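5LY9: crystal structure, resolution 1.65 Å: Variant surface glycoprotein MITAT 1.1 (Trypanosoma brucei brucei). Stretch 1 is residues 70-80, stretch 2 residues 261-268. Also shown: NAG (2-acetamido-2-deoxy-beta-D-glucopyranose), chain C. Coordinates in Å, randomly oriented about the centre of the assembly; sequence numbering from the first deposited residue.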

# COMPACT_ATOMS: atom_id res chain seq x y z
N GLY A 70 24.11 3.45 -18.88
CA GLY A 70 24.06 2.13 -18.19
C GLY A 70 23.79 2.27 -16.72
O GLY A 70 23.02 1.46 -16.15
N TYR A 71 24.40 3.29 -16.09
CA TYR A 71 24.18 3.56 -14.70
C TYR A 71 22.75 3.92 -14.39
O TYR A 71 22.10 3.34 -13.50
CB TYR A 71 25.16 4.61 -14.22
CG TYR A 71 24.83 5.24 -12.95
CD1 TYR A 71 25.28 4.73 -11.77
CD2 TYR A 71 24.06 6.37 -12.94
CE1 TYR A 71 24.90 5.28 -10.59
CE2 TYR A 71 23.66 6.93 -11.80
CZ TYR A 71 24.11 6.41 -10.59
OH TYR A 71 23.76 7.07 -9.39
N PHE A 72 22.23 4.86 -15.13
CA PHE A 72 20.84 5.23 -14.88
C PHE A 72 19.89 4.07 -15.14
O PHE A 72 18.93 3.86 -14.39
CB PHE A 72 20.42 6.44 -15.76
CG PHE A 72 21.11 7.73 -15.40
CD1 PHE A 72 21.09 8.20 -14.12
CD2 PHE A 72 21.74 8.50 -16.37
CE1 PHE A 72 21.73 9.41 -13.73
CE2 PHE A 72 22.42 9.67 -16.02
CZ PHE A 72 22.42 10.11 -14.72
N ALA A 73 20.13 3.31 -16.19
CA ALA A 73 19.34 2.09 -16.42
C ALA A 73 19.37 1.12 -15.25
O ALA A 73 18.31 0.71 -14.77
CB ALA A 73 19.79 1.39 -17.66
N ARG A 74 20.54 0.79 -14.75
CA ARG A 74 20.59 -0.10 -13.57
C ARG A 74 19.82 0.49 -12.43
O ARG A 74 19.13 -0.23 -11.71
CB ARG A 74 22.02 -0.45 -13.10
CG ARG A 74 22.69 -1.47 -13.97
CD ARG A 74 23.78 -2.21 -13.19
NE ARG A 74 24.43 -3.20 -14.02
CZ ARG A 74 25.50 -3.87 -13.67
NH1 ARG A 74 26.06 -3.71 -12.46
NH2 ARG A 74 26.02 -4.72 -14.52
N LYS A 75 19.96 1.78 -12.22
CA LYS A 75 19.36 2.39 -11.05
C LYS A 75 17.85 2.45 -11.15
O LYS A 75 17.17 2.20 -10.15
CB LYS A 75 19.92 3.76 -10.77
CG LYS A 75 21.37 3.66 -10.25
CD LYS A 75 21.50 3.08 -8.81
CE LYS A 75 20.93 4.01 -7.77
NZ LYS A 75 20.59 3.44 -6.46
N THR A 76 17.29 2.80 -12.31
CA THR A 76 15.83 2.82 -12.41
C THR A 76 15.23 1.41 -12.45
O THR A 76 14.28 1.11 -11.77
CB THR A 76 15.38 3.66 -13.61
OG1 THR A 76 13.97 3.80 -13.53
CG2 THR A 76 15.80 3.05 -14.95
N ASN A 77 15.87 0.49 -13.15
CA ASN A 77 15.35 -0.85 -13.29
C ASN A 77 15.45 -1.60 -11.98
O ASN A 77 14.50 -2.24 -11.55
CB ASN A 77 16.08 -1.54 -14.39
CG ASN A 77 15.80 -0.94 -15.76
OD1 ASN A 77 14.71 -0.48 -16.03
ND2 ASN A 77 16.79 -1.04 -16.63
N GLY A 78 16.56 -1.41 -11.27
CA GLY A 78 16.79 -2.06 -9.98
C GLY A 78 15.89 -1.40 -8.94
O GLY A 78 15.38 -2.07 -8.04
N GLY A 79 15.72 -0.10 -9.01
CA GLY A 79 14.79 0.62 -8.09
C GLY A 79 13.35 0.13 -8.17
O GLY A 79 12.71 -0.17 -7.12
N LEU A 80 12.86 -0.03 -9.40
CA LEU A 80 11.49 -0.53 -9.58
C LEU A 80 11.37 -1.97 -9.04
O LEU A 80 10.39 -2.28 -8.38
CB LEU A 80 11.03 -0.43 -11.05
CG LEU A 80 9.54 -0.72 -11.32
CD1 LEU A 80 8.56 0.16 -10.52
CD2 LEU A 80 9.21 -0.57 -12.82
N ASP A 261 15.69 6.66 0.19
CA ASP A 261 16.51 5.51 0.44
C ASP A 261 17.45 5.28 -0.75
O ASP A 261 17.14 5.65 -1.87
CB ASP A 261 15.68 4.22 0.71
CG ASP A 261 14.95 4.23 2.07
OD1 ASP A 261 15.22 5.12 2.88
OD2 ASP A 261 14.13 3.31 2.27
N LEU A 262 18.51 4.57 -0.46
CA LEU A 262 19.52 4.15 -1.44
C LEU A 262 18.93 3.52 -2.69
O LEU A 262 19.31 3.90 -3.83
CB LEU A 262 20.51 3.12 -0.77
CG LEU A 262 21.38 3.77 0.32
CD1 LEU A 262 22.22 2.71 1.04
CD2 LEU A 262 22.20 4.91 -0.25
N ALA A 263 17.94 2.66 -2.50
CA ALA A 263 17.31 1.99 -3.63
C ALA A 263 16.70 2.92 -4.68
O ALA A 263 16.55 2.51 -5.82
CB ALA A 263 16.24 0.95 -3.12
N TYR A 264 16.31 4.12 -4.30
CA TYR A 264 15.51 5.00 -5.12
C TYR A 264 16.14 6.36 -5.36
O TYR A 264 15.47 7.24 -5.88
CB TYR A 264 14.08 5.20 -4.50
CG TYR A 264 13.50 3.89 -3.99
CD1 TYR A 264 13.26 2.82 -4.85
CD2 TYR A 264 13.20 3.72 -2.62
CE1 TYR A 264 12.78 1.63 -4.34
CE2 TYR A 264 12.67 2.56 -2.13
CZ TYR A 264 12.46 1.47 -2.98
OH TYR A 264 11.99 0.28 -2.53
N THR A 265 17.46 6.46 -5.14
CA THR A 265 18.18 7.70 -5.33
C THR A 265 19.48 7.42 -6.01
O THR A 265 19.94 6.28 -6.04
CB THR A 265 18.50 8.37 -3.96
OG1 THR A 265 19.03 7.41 -3.06
CG2 THR A 265 17.24 8.92 -3.33
N ASN A 266 20.04 8.46 -6.60
CA ASN A 266 21.37 8.39 -7.18
C ASN A 266 22.43 8.12 -6.13
O ASN A 266 22.35 8.54 -4.98
CB ASN A 266 21.66 9.69 -7.91
CG ASN A 266 20.86 9.84 -9.24
OD1 ASN A 266 20.81 8.92 -10.10
ND2 ASN A 266 20.33 11.02 -9.44
N GLU A 267 23.46 7.40 -6.54
CA GLU A 267 24.62 7.12 -5.67
C GLU A 267 25.42 8.41 -5.49
O GLU A 267 25.36 9.32 -6.31
CB GLU A 267 25.46 6.00 -6.26
CG GLU A 267 24.63 4.72 -6.24
CD GLU A 267 25.28 3.47 -6.88
OE1 GLU A 267 26.31 3.60 -7.58
OE2 GLU A 267 24.62 2.41 -6.80
N THR A 268 26.10 8.48 -4.35
CA THR A 268 26.88 9.61 -3.89
C THR A 268 28.33 9.19 -3.54
O THR A 268 28.68 8.05 -3.49
CB THR A 268 26.26 10.25 -2.61
OG1 THR A 268 26.36 9.32 -1.53
CG2 THR A 268 24.86 10.58 -2.85
C1 NAG C . 19.62 11.36 -10.64
C2 NAG C . 18.31 12.11 -10.45
C3 NAG C . 17.75 12.60 -11.74
C4 NAG C . 18.84 13.44 -12.43
C5 NAG C . 20.11 12.61 -12.60
C6 NAG C . 21.30 13.36 -13.21
C7 NAG C . 16.92 11.47 -8.56
C8 NAG C . 15.90 10.53 -7.97
N2 NAG C . 17.33 11.25 -9.81
O3 NAG C . 16.62 13.42 -11.49
O4 NAG C . 18.34 13.78 -13.72
O5 NAG C . 20.54 12.20 -11.33
O6 NAG C . 21.49 14.60 -12.52
O7 NAG C . 17.37 12.38 -7.90
O HOH W 1 18.29 1.89 -7.58
O HOH W 2 22.61 1.90 -5.37

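The contact between the helix and the loop is organised around the ammonium group of one lysine, which is met by backbone carbonyls and two waters rather than by a direct salt bridge. Lys75 points its CA-to-CB bond toward the loop and folds its side chain through three successive m rotamers before a final t. This brings Lys75 NZ to 3.0 Å from Leu262 O and 2.9 Å from Thr265 O, both weak hydrogen bonds. The carboxylate of Glu267 lies nearby, but Lys75 NZ and Glu267 OE2 are 4.2 Å apart, beyond a salt bridge. Water 2 spans the gap, accepting from Lys75 NZ at 2.8 Å and donating to Glu267 OE2 at 2.5 Å. Water 1 accepts from Lys75 NZ at 3.0 Å and donates to Lys75 O at 2.8 Å and Ala263 O at 2.6 Å, so it ties the helix backbone to the 3-10 segment as well. A long, flexible cation suits this place, because it can reach across to several acceptors while its chain runs beside Glu267, Lys75 CD lying 3.8 Å from Glu267 OE2.

One turn earlier in the helix, Tyr71 provides the direct hydrogen bond with the clearest geometry. Its CA-to-CB bond points toward the loop, and with chi1 in t the hydroxyl reaches Glu267 N, which donates to Tyr71 OH over 2.9 Å with an angle of 155° at the hydrogen. The buried phenol thus satisfies a backbone amide, while Glu267 OE1 and Asn266 OD1 lie at the edge of its ring.

Asn266 also carries the glycan, its ND2 joined to NAG C1 by a 1.4 Å covalent bond. Its side chain starts sideways, but its end approaches the helix, placing Asn266 OD1 3.8 Å from Phe72 CE1 at the ring edge. Phe72 CZ in turn lies 3.8 Å from NAG C6, so this buried aromatic residue touches both the asparagine and its sugar.

At the other end of the contact the backbones come close, with 5.3 Å between Gly79 CA and Ala263 CA. Gly79 CA packs 3.4 Å from Ala263 O, and Gly79 O lies 3.3 Å from Tyr264 CE1, at the edge of the tyrosine ring. Glycine fits here because a CB in ideal position would sit only 3.1 Å from Ala263 O and would clash with Lys75 O. The loop is braced internally by Thr265 OG1 and Tyr264 N, which donate to Asp261 O at 2.8 and 3.0 Å respectively. Altogether the two stretches bury 382 Å², summed over both sides.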